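Local coordinates for hypothetical protein PH1948 (Pyrococcus horikoshii, PDB 1WY7) that probably acts as an S-adenosylmethionine-dependent RNA methyltransferase and binds S-adenosyl-L-homocysteine in its cofactor pocket, at residues I117-F122 / Y145-A150; E153-I158 / D196-S201. One frame throughout, in Å; residues are numbered along the deposited sequence.

Interaction 1 (I117-F122 / Y145-A150)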
ATOM      1  N   ILE A 117       0.541   3.586   4.246  1.00 25.96           N
ATOM      2  CA  ILE A 117       1.253   2.616   3.429  1.00 25.54           C
ATOM      3  C   ILE A 117       0.248   2.292   2.338  1.00 25.95           C
ATOM      4  O   ILE A 117      -0.954   2.220   2.605  1.00 26.58           O
ATOM      5  CB  ILE A 117       1.628   1.340   4.206  1.00 24.85           C
ATOM      6  CG1 ILE A 117       0.372   0.634   4.729  1.00 25.11           C
ATOM      7  CG2 ILE A 117       2.581   1.710   5.338  1.00 24.62           C
ATOM      8  CD1 ILE A 117       0.670  -0.620   5.575  1.00 29.75           C
HETATM    9  N   MSE A 118       0.720   2.132   1.107  1.00 25.23           N
HETATM   10  CA  MSE A 118      -0.195   1.832   0.027  1.00 26.52           C
HETATM   11  C   MSE A 118       0.452   1.300  -1.241  1.00 26.42           C
HETATM   12  O   MSE A 118       1.596   1.626  -1.568  1.00 25.06           O
HETATM   13  CB  MSE A 118      -1.041   3.085  -0.319  1.00 26.20           C
HETATM   14  CG  MSE A 118      -0.251   4.339  -0.742  1.00 29.27           C
HETATM   15 SE   MSE A 118      -1.333   5.776  -1.077  1.00 33.59          SE
HETATM   16  CE  MSE A 118      -0.194   6.873  -1.832  1.00 29.58           C
ATOM     17  N   ASN A 119      -0.312   0.461  -1.932  1.00 25.72           N
ATOM     18  CA  ASN A 119       0.049  -0.123  -3.219  1.00 26.93           C
ATOM     19  C   ASN A 119      -1.149   0.351  -4.046  1.00 27.88           C
ATOM     20  O   ASN A 119      -2.035  -0.437  -4.374  1.00 26.33           O
ATOM     21  CB  ASN A 119       0.060  -1.658  -3.130  1.00 26.59           C
ATOM     22  CG  ASN A 119       0.407  -2.328  -4.451  1.00 29.99           C
ATOM     23  OD1 ASN A 119       0.381  -3.551  -4.556  1.00 34.28           O
ATOM     24  ND2 ASN A 119       0.735  -1.535  -5.460  1.00 33.34           N
ATOM     25  N   PRO A 120      -1.199   1.655  -4.369  1.00 29.53           N
ATOM     26  CA  PRO A 120      -2.304   2.228  -5.144  1.00 30.33           C
ATOM     27  C   PRO A 120      -2.281   1.851  -6.609  1.00 31.32           C
ATOM     28  O   PRO A 120      -1.278   1.364  -7.110  1.00 29.98           O
ATOM     29  CB  PRO A 120      -2.117   3.730  -4.928  1.00 30.00           C
ATOM     30  CG  PRO A 120      -0.612   3.863  -4.937  1.00 28.49           C
ATOM     31  CD  PRO A 120      -0.158   2.671  -4.102  1.00 28.74           C
ATOM     32  N   PRO A 121      -3.406   2.047  -7.313  1.00 34.44           N
ATOM     33  CA  PRO A 121      -3.413   1.708  -8.739  1.00 36.26           C
ATOM     34  C   PRO A 121      -2.404   2.622  -9.419  1.00 37.56           C
ATOM     35  O   PRO A 121      -2.262   3.781  -9.027  1.00 34.10           O
ATOM     36  CB  PRO A 121      -4.858   2.001  -9.164  1.00 35.68           C
ATOM     37  CG  PRO A 121      -5.329   2.994  -8.163  1.00 35.69           C
ATOM     38  CD  PRO A 121      -4.735   2.494  -6.872  1.00 32.72           C
ATOM     39  N   PHE A 122      -1.691   2.103 -10.411  1.00 41.04           N
ATOM     40  CA  PHE A 122      -0.699   2.908 -11.106  1.00 46.19           C
ATOM     41  C   PHE A 122      -1.351   3.902 -12.075  1.00 49.29           C
ATOM     42  O   PHE A 122      -0.724   4.873 -12.500  1.00 48.91           O
ATOM     43  CB  PHE A 122       0.301   1.993 -11.818  1.00 46.81           C
ATOM     44  CG  PHE A 122       1.024   1.053 -10.883  1.00 49.05           C
ATOM     45  CD1 PHE A 122       1.473   1.500  -9.642  1.00 48.86           C
ATOM     46  CD2 PHE A 122       1.257  -0.272 -11.240  1.00 49.81           C
ATOM     47  CE1 PHE A 122       2.143   0.644  -8.768  1.00 50.63           C
ATOM     48  CE2 PHE A 122       1.929  -1.134 -10.373  1.00 50.48           C
ATOM     49  CZ  PHE A 122       2.371  -0.673  -9.136  1.00 49.81           C
ATOM     50  N   TYR A 145       4.288   5.849   2.585  1.00 26.35           N
ATOM     51  CA  TYR A 145       5.026   4.791   1.894  1.00 24.90           C
ATOM     52  C   TYR A 145       4.123   4.341   0.754  1.00 25.48           C
ATOM     53  O   TYR A 145       2.988   3.929   0.986  1.00 24.16           O
ATOM     54  CB  TYR A 145       5.311   3.589   2.816  1.00 23.14           C
ATOM     55  CG  TYR A 145       6.344   3.838   3.903  1.00 22.46           C
ATOM     56  CD1 TYR A 145       7.701   3.548   3.702  1.00 24.43           C
ATOM     57  CD2 TYR A 145       5.961   4.368   5.132  1.00 22.32           C
ATOM     58  CE1 TYR A 145       8.647   3.786   4.711  1.00 24.76           C
ATOM     59  CE2 TYR A 145       6.884   4.612   6.142  1.00 23.53           C
ATOM     60  CZ  TYR A 145       8.225   4.321   5.928  1.00 26.34           C
ATOM     61  OH  TYR A 145       9.133   4.588   6.931  1.00 26.24           O
ATOM     62  N   SER A 146       4.621   4.414  -0.473  1.00 25.52           N
ATOM     63  CA  SER A 146       3.825   4.022  -1.619  1.00 26.31           C
ATOM     64  C   SER A 146       4.638   3.287  -2.662  1.00 26.95           C
ATOM     65  O   SER A 146       5.864   3.253  -2.603  1.00 27.82           O
ATOM     66  CB  SER A 146       3.168   5.258  -2.248  1.00 27.57           C
ATOM     67  OG  SER A 146       2.223   4.873  -3.233  1.00 30.58           O
ATOM     68  N   ILE A 147       3.942   2.683  -3.620  1.00 27.77           N
ATOM     69  CA  ILE A 147       4.595   1.937  -4.683  1.00 28.83           C
ATOM     70  C   ILE A 147       4.150   2.491  -6.029  1.00 30.58           C
ATOM     71  O   ILE A 147       2.976   2.779  -6.224  1.00 34.12           O
ATOM     72  CB  ILE A 147       4.241   0.432  -4.596  1.00 27.22           C
ATOM     73  CG1 ILE A 147       4.712  -0.136  -3.248  1.00 25.38           C
ATOM     74  CG2 ILE A 147       4.885  -0.321  -5.743  1.00 24.54           C
ATOM     75  CD1 ILE A 147       4.400  -1.601  -3.052  1.00 23.41           C
ATOM     76  N   HIS A 148       5.088   2.635  -6.955  1.00 31.67           N
ATOM     77  CA  HIS A 148       4.781   3.165  -8.278  1.00 33.70           C
ATOM     78  C   HIS A 148       5.691   2.565  -9.338  1.00 34.86           C
ATOM     79  O   HIS A 148       6.740   1.999  -9.024  1.00 34.00           O
ATOM     80  CB  HIS A 148       4.945   4.682  -8.281  1.00 34.60           C
ATOM     81  CG  HIS A 148       4.036   5.380  -7.321  1.00 36.02           C
ATOM     82  ND1 HIS A 148       2.715   5.646  -7.614  1.00 33.84           N
ATOM     83  CD2 HIS A 148       4.234   5.800  -6.051  1.00 35.90           C
ATOM     84  CE1 HIS A 148       2.139   6.199  -6.563  1.00 37.69           C
ATOM     85  NE2 HIS A 148       3.036   6.303  -5.599  1.00 38.05           N
ATOM     86  N   LEU A 149       5.272   2.700 -10.591  1.00 34.82           N
ATOM     87  CA  LEU A 149       6.023   2.204 -11.738  1.00 37.25           C
ATOM     88  C   LEU A 149       7.388   2.875 -11.846  1.00 37.46           C
ATOM     89  O   LEU A 149       7.482   4.106 -11.852  1.00 37.46           O
ATOM     90  CB  LEU A 149       5.237   2.475 -13.018  1.00 37.95           C
ATOM     91  CG  LEU A 149       4.427   1.352 -13.649  1.00 40.27           C
ATOM     92  CD1 LEU A 149       3.776   0.532 -12.593  1.00 40.76           C
ATOM     93  CD2 LEU A 149       3.397   1.944 -14.593  1.00 40.54           C
ATOM     94  N   ALA A 150       8.437   2.066 -11.940  1.00 36.47           N
ATOM     95  CA  ALA A 150       9.793   2.577 -12.060  1.00 38.42           C
ATOM     96  C   ALA A 150      10.050   3.067 -13.482  1.00 39.50           C
ATOM     97  O   ALA A 150      10.864   2.499 -14.200  1.00 40.50           O
ATOM     98  CB  ALA A 150      10.784   1.485 -11.706  1.00 38.41           C
TER
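F122 and I147 meet where the loop that follows strand 115-118 continues alongside the end of strand 143-149. The phenyl ring presents its edge to the backbone: CE1 lies 3.4 Å from I147 O, which sits near the ring plane. The same carbon is 3.7 Å from H148 CA and 4.2 Å from the methyl I147 CG2. CB of F122 points to strand 143-149, and CG stands anti to the carbonyl carbon (chi1 -59°), beside the backbone N. The ring also lies against L149, whose modelled position is too close to be trusted in detail. An alanine in place of F122 would probably leave a gap beside the carbonyl oxygen and the CG2 methyl of I147, and the end of the strand without this cover. The two strands are parallel neighbours joined through helix 131-140 in a beta-alpha-beta crossover, and the sequence N119-P120-P121-F122 matches the Asn-Pro-Pro-aromatic motif of amino-group methyltransferases, consistent with a role close to the transferred methyl. I147 also lies beside that motif, its CB 4.1 Å from N119 ND2. The amide itself is held by others, OD1 by T30 and ND2 by the hydroxyl of Y28. At the strand end of the contact, Y145 O accepts a bent hydrogen bond from M118 N (2.9 Å, 131° at the hydrogen), while the phenol end of Y145 leads away to D47 and R199. M118, a selenomethionine, runs extended beyond CG and brings its CE methyl within 3.4 Å of S146 OG; on this same face of the sheet L134 of helix 131-140 touches it.

Interaction 2 (E153-I158 / D196-S201); sequences EVRRFI and DIYRFS
In the seven-stranded sheet of class I methyltransferases the antiparallel strand lies next to the fifth parallel one, and here that strand, 191-202, is covered on one face by helix 152-164. Their short segments run nearly parallel, 7° apart, with axes 11.6 Å from each other. D196, Y198 and F200, alternate residues of the strand, all turn to the helix. R155 reaches across with its chain extended from CG to NE and grips the D196 carboxylate side-on. NE donates to OD1 at 2.8 Å in a nearly straight bond (169°), and NH1 donates to the syn lone pair of OD2, also at 2.8 Å. The two charged planes are only 23° apart. Next along the strand, the Y198 hydroxyl abuts the helix, its OH 3.6 Å from R155 CA. A single methyl of I158 touches two rings: CG2 stands 3.9 Å from the centroid of Y198, over its face, and meets the edge of F200 in plane, 3.4 Å from CZ. F200 in turn sets its ring edge-to-face with F138 of helix 131-140. D196 OD2 is also hydrogen-bonded by T174, and R172 nearby makes a long, weak ion pair with it. The buried carboxylate is thus held at both oxygens, an arrangement that would favour its ionised form and fix the rotation of the guanidinium.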
ATOM      1  N   GLU A 153       9.026   8.938 -16.680  1.00 39.68           N
ATOM      2  CA  GLU A 153       7.911   9.890 -16.599  1.00 40.79           C
ATOM      3  C   GLU A 153       7.246   9.840 -15.226  1.00 40.24           C
ATOM      4  O   GLU A 153       6.959  10.873 -14.614  1.00 40.04           O
ATOM      5  CB  GLU A 153       6.847   9.582 -17.658  1.00 43.91           C
ATOM      6  CG  GLU A 153       7.376   8.975 -18.953  1.00 49.72           C
ATOM      7  CD  GLU A 153       7.572   7.462 -18.870  1.00 52.97           C
ATOM      8  OE1 GLU A 153       6.575   6.746 -18.622  1.00 54.69           O
ATOM      9  OE2 GLU A 153       8.719   6.989 -19.061  1.00 53.78           O
ATOM     10  N   VAL A 154       6.992   8.632 -14.739  1.00 39.17           N
ATOM     11  CA  VAL A 154       6.362   8.484 -13.441  1.00 37.08           C
ATOM     12  C   VAL A 154       7.238   9.071 -12.337  1.00 36.47           C
ATOM     13  O   VAL A 154       6.752   9.834 -11.497  1.00 34.15           O
ATOM     14  CB  VAL A 154       6.045   7.000 -13.141  1.00 37.93           C
ATOM     15  CG1 VAL A 154       5.374   6.867 -11.766  1.00 37.54           C
ATOM     16  CG2 VAL A 154       5.134   6.450 -14.217  1.00 35.20           C
ATOM     17  N   ARG A 155       8.525   8.727 -12.345  1.00 34.85           N
ATOM     18  CA  ARG A 155       9.450   9.236 -11.336  1.00 36.31           C
ATOM     19  C   ARG A 155       9.456  10.762 -11.315  1.00 37.85           C
ATOM     20  O   ARG A 155       9.432  11.381 -10.247  1.00 37.67           O
ATOM     21  CB  ARG A 155      10.864   8.719 -11.610  1.00 34.92           C
ATOM     22  CG  ARG A 155      10.981   7.209 -11.510  1.00 35.37           C
ATOM     23  CD  ARG A 155      12.379   6.695 -11.817  1.00 32.71           C
ATOM     24  NE  ARG A 155      12.592   5.410 -11.164  1.00 33.83           N
ATOM     25  CZ  ARG A 155      13.705   4.684 -11.248  1.00 36.07           C
ATOM     26  NH1 ARG A 155      13.783   3.528 -10.599  1.00 34.48           N
ATOM     27  NH2 ARG A 155      14.735   5.102 -11.982  1.00 31.78           N
ATOM     28  N   ARG A 156       9.511  11.367 -12.501  1.00 39.09           N
ATOM     29  CA  ARG A 156       9.508  12.823 -12.620  1.00 40.29           C
ATOM     30  C   ARG A 156       8.237  13.387 -11.999  1.00 37.75           C
ATOM     31  O   ARG A 156       8.277  14.342 -11.229  1.00 35.85           O
ATOM     32  CB  ARG A 156       9.577  13.240 -14.099  1.00 43.78           C
ATOM     33  CG  ARG A 156       9.289  14.728 -14.325  1.00 50.85           C
ATOM     34  CD  ARG A 156       9.199  15.118 -15.809  1.00 56.07           C
ATOM     35  NE  ARG A 156      10.484  14.985 -16.494  1.00 61.43           N
ATOM     36  CZ  ARG A 156      10.757  15.501 -17.690  1.00 64.58           C
ATOM     37  NH1 ARG A 156      11.958  15.324 -18.230  1.00 63.75           N
ATOM     38  NH2 ARG A 156       9.831  16.199 -18.348  1.00 67.88           N
ATOM     39  N   PHE A 157       7.104  12.788 -12.339  1.00 38.61           N
ATOM     40  CA  PHE A 157       5.829  13.251 -11.798  1.00 39.86           C
ATOM     41  C   PHE A 157       5.746  13.106 -10.282  1.00 38.89           C
ATOM     42  O   PHE A 157       5.424  14.067  -9.578  1.00 38.50           O
ATOM     43  CB  PHE A 157       4.652  12.513 -12.446  1.00 41.17           C
ATOM     44  CG  PHE A 157       3.344  12.701 -11.709  1.00 45.41           C
ATOM     45  CD1 PHE A 157       2.856  11.712 -10.858  1.00 46.35           C
ATOM     46  CD2 PHE A 157       2.618  13.879 -11.842  1.00 45.53           C
ATOM     47  CE1 PHE A 157       1.668  11.897 -10.155  1.00 48.21           C
ATOM     48  CE2 PHE A 157       1.431  14.073 -11.143  1.00 46.70           C
ATOM     49  CZ  PHE A 157       0.955  13.081 -10.298  1.00 47.59           C
ATOM     50  N   ILE A 158       6.034  11.911  -9.778  1.00 37.08           N
ATOM     51  CA  ILE A 158       5.982  11.669  -8.346  1.00 35.27           C
ATOM     52  C   ILE A 158       6.830  12.668  -7.565  1.00 35.07           C
ATOM     53  O   ILE A 158       6.408  13.187  -6.530  1.00 33.74           O
ATOM     54  CB  ILE A 158       6.448  10.241  -8.023  1.00 33.64           C
ATOM     55  CG1 ILE A 158       5.452   9.241  -8.601  1.00 33.57           C
ATOM     56  CG2 ILE A 158       6.554  10.050  -6.508  1.00 34.10           C
ATOM     57  CD1 ILE A 158       4.124   9.210  -7.882  1.00 32.67           C
ATOM     58  N   ASP A 196       9.075   1.183  -7.900  1.00 27.18           N
ATOM     59  CA  ASP A 196       9.845   1.930  -6.923  1.00 27.62           C
ATOM     60  C   ASP A 196       8.976   1.953  -5.675  1.00 27.57           C
ATOM     61  O   ASP A 196       7.753   2.130  -5.758  1.00 27.89           O
ATOM     62  CB  ASP A 196      10.070   3.384  -7.359  1.00 28.41           C
ATOM     63  CG  ASP A 196      11.041   3.514  -8.505  1.00 31.44           C
ATOM     64  OD1 ASP A 196      10.764   4.334  -9.401  1.00 29.75           O
ATOM     65  OD2 ASP A 196      12.074   2.809  -8.513  1.00 28.58           O
ATOM     66  N   ILE A 197       9.604   1.759  -4.527  1.00 27.12           N
ATOM     67  CA  ILE A 197       8.909   1.826  -3.256  1.00 25.99           C
ATOM     68  C   ILE A 197       9.395   3.158  -2.682  1.00 27.22           C
ATOM     69  O   ILE A 197      10.595   3.346  -2.447  1.00 27.57           O
ATOM     70  CB  ILE A 197       9.312   0.657  -2.337  1.00 24.93           C
ATOM     71  CG1 ILE A 197       8.942  -0.666  -3.010  1.00 23.35           C
ATOM     72  CG2 ILE A 197       8.636   0.807  -0.983  1.00 23.51           C
ATOM     73  CD1 ILE A 197       9.312  -1.888  -2.210  1.00 23.16           C
ATOM     74  N   TYR A 198       8.470   4.092  -2.489  1.00 26.56           N
ATOM     75  CA  TYR A 198       8.820   5.411  -1.978  1.00 26.42           C
ATOM     76  C   TYR A 198       8.479   5.625  -0.525  1.00 26.40           C
ATOM     77  O   TYR A 198       7.571   5.005   0.014  1.00 28.53           O
ATOM     78  CB  TYR A 198       8.072   6.527  -2.728  1.00 23.95           C
ATOM     79  CG  TYR A 198       8.420   6.748  -4.175  1.00 24.33           C
ATOM     80  CD1 TYR A 198       7.848   5.968  -5.183  1.00 23.09           C
ATOM     81  CD2 TYR A 198       9.277   7.787  -4.549  1.00 24.03           C
ATOM     82  CE1 TYR A 198       8.118   6.224  -6.535  1.00 22.53           C
ATOM     83  CE2 TYR A 198       9.551   8.048  -5.895  1.00 21.39           C
ATOM     84  CZ  TYR A 198       8.970   7.261  -6.875  1.00 20.06           C
ATOM     85  OH  TYR A 198       9.283   7.482  -8.191  1.00 22.81           O
ATOM     86  N   ARG A 199       9.220   6.538   0.089  1.00 27.42           N
ATOM     87  CA  ARG A 199       8.962   6.973   1.447  1.00 27.67           C
ATOM     88  C   ARG A 199       8.973   8.492   1.330  1.00 29.42           C
ATOM     89  O   ARG A 199       9.994   9.076   0.967  1.00 30.73           O
ATOM     90  CB  ARG A 199      10.046   6.559   2.423  1.00 27.40           C
ATOM     91  CG  ARG A 199       9.716   7.097   3.816  1.00 27.04           C
ATOM     92  CD  ARG A 199      10.753   6.791   4.856  1.00 29.00           C
ATOM     93  NE  ARG A 199      10.304   7.272   6.161  1.00 30.37           N
ATOM     94  CZ  ARG A 199      10.544   8.488   6.641  1.00 30.88           C
ATOM     95  NH1 ARG A 199      10.078   8.821   7.840  1.00 25.80           N
ATOM     96  NH2 ARG A 199      11.264   9.363   5.931  1.00 26.72           N
ATOM     97  N   PHE A 200       7.834   9.118   1.603  1.00 29.35           N
ATOM     98  CA  PHE A 200       7.691  10.572   1.532  1.00 29.60           C
ATOM     99  C   PHE A 200       7.620  11.100   2.966  1.00 32.64           C
ATOM    100  O   PHE A 200       7.038  10.455   3.838  1.00 30.44           O
ATOM    101  CB  PHE A 200       6.385  10.951   0.818  1.00 25.83           C
ATOM    102  CG  PHE A 200       6.254  10.402  -0.581  1.00 25.18           C
ATOM    103  CD1 PHE A 200       6.770  11.093  -1.664  1.00 24.90           C
ATOM    104  CD2 PHE A 200       5.542   9.232  -0.816  1.00 23.45           C
ATOM    105  CE1 PHE A 200       6.576  10.634  -2.966  1.00 25.10           C
ATOM    106  CE2 PHE A 200       5.339   8.765  -2.109  1.00 23.39           C
ATOM    107  CZ  PHE A 200       5.854   9.464  -3.188  1.00 22.82           C
ATOM    108  N   SER A 201       8.201  12.272   3.205  1.00 34.82           N
ATOM    109  CA  SER A 201       8.181  12.883   4.527  1.00 37.78           C
ATOM    110  C   SER A 201       7.767  14.347   4.360  1.00 40.32           C
ATOM    111  O   SER A 201       8.265  15.029   3.457  1.00 39.74           O
ATOM    112  CB  SER A 201       9.574  12.795   5.153  1.00 39.13           C
ATOM    113  OG  SER A 201       9.569  13.290   6.479  1.00 41.15           O
TER

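The two contacts lie with centres about 9 Å apart and meet at strand 143-149, which belongs to interaction 1 and pairs with strand 191-202 of interaction 2. Interaction 1 joins it to strand 115-118; on its other edge the pairing is antiparallel, through probable hydrogen bonds from D196 N to H148 O and from Y198 N to S146 O, each 2.7 Å. Helix 152-164 follows directly in the chain, and V154 CG1 packs 3.5 Å from L149 O. Their positions relative to the cofactor differ: the N119 side chain in interaction 1 comes about 4 Å from the bound S-adenosyl-L-homocysteine, whereas interaction 2 is structural packing away from the pocket.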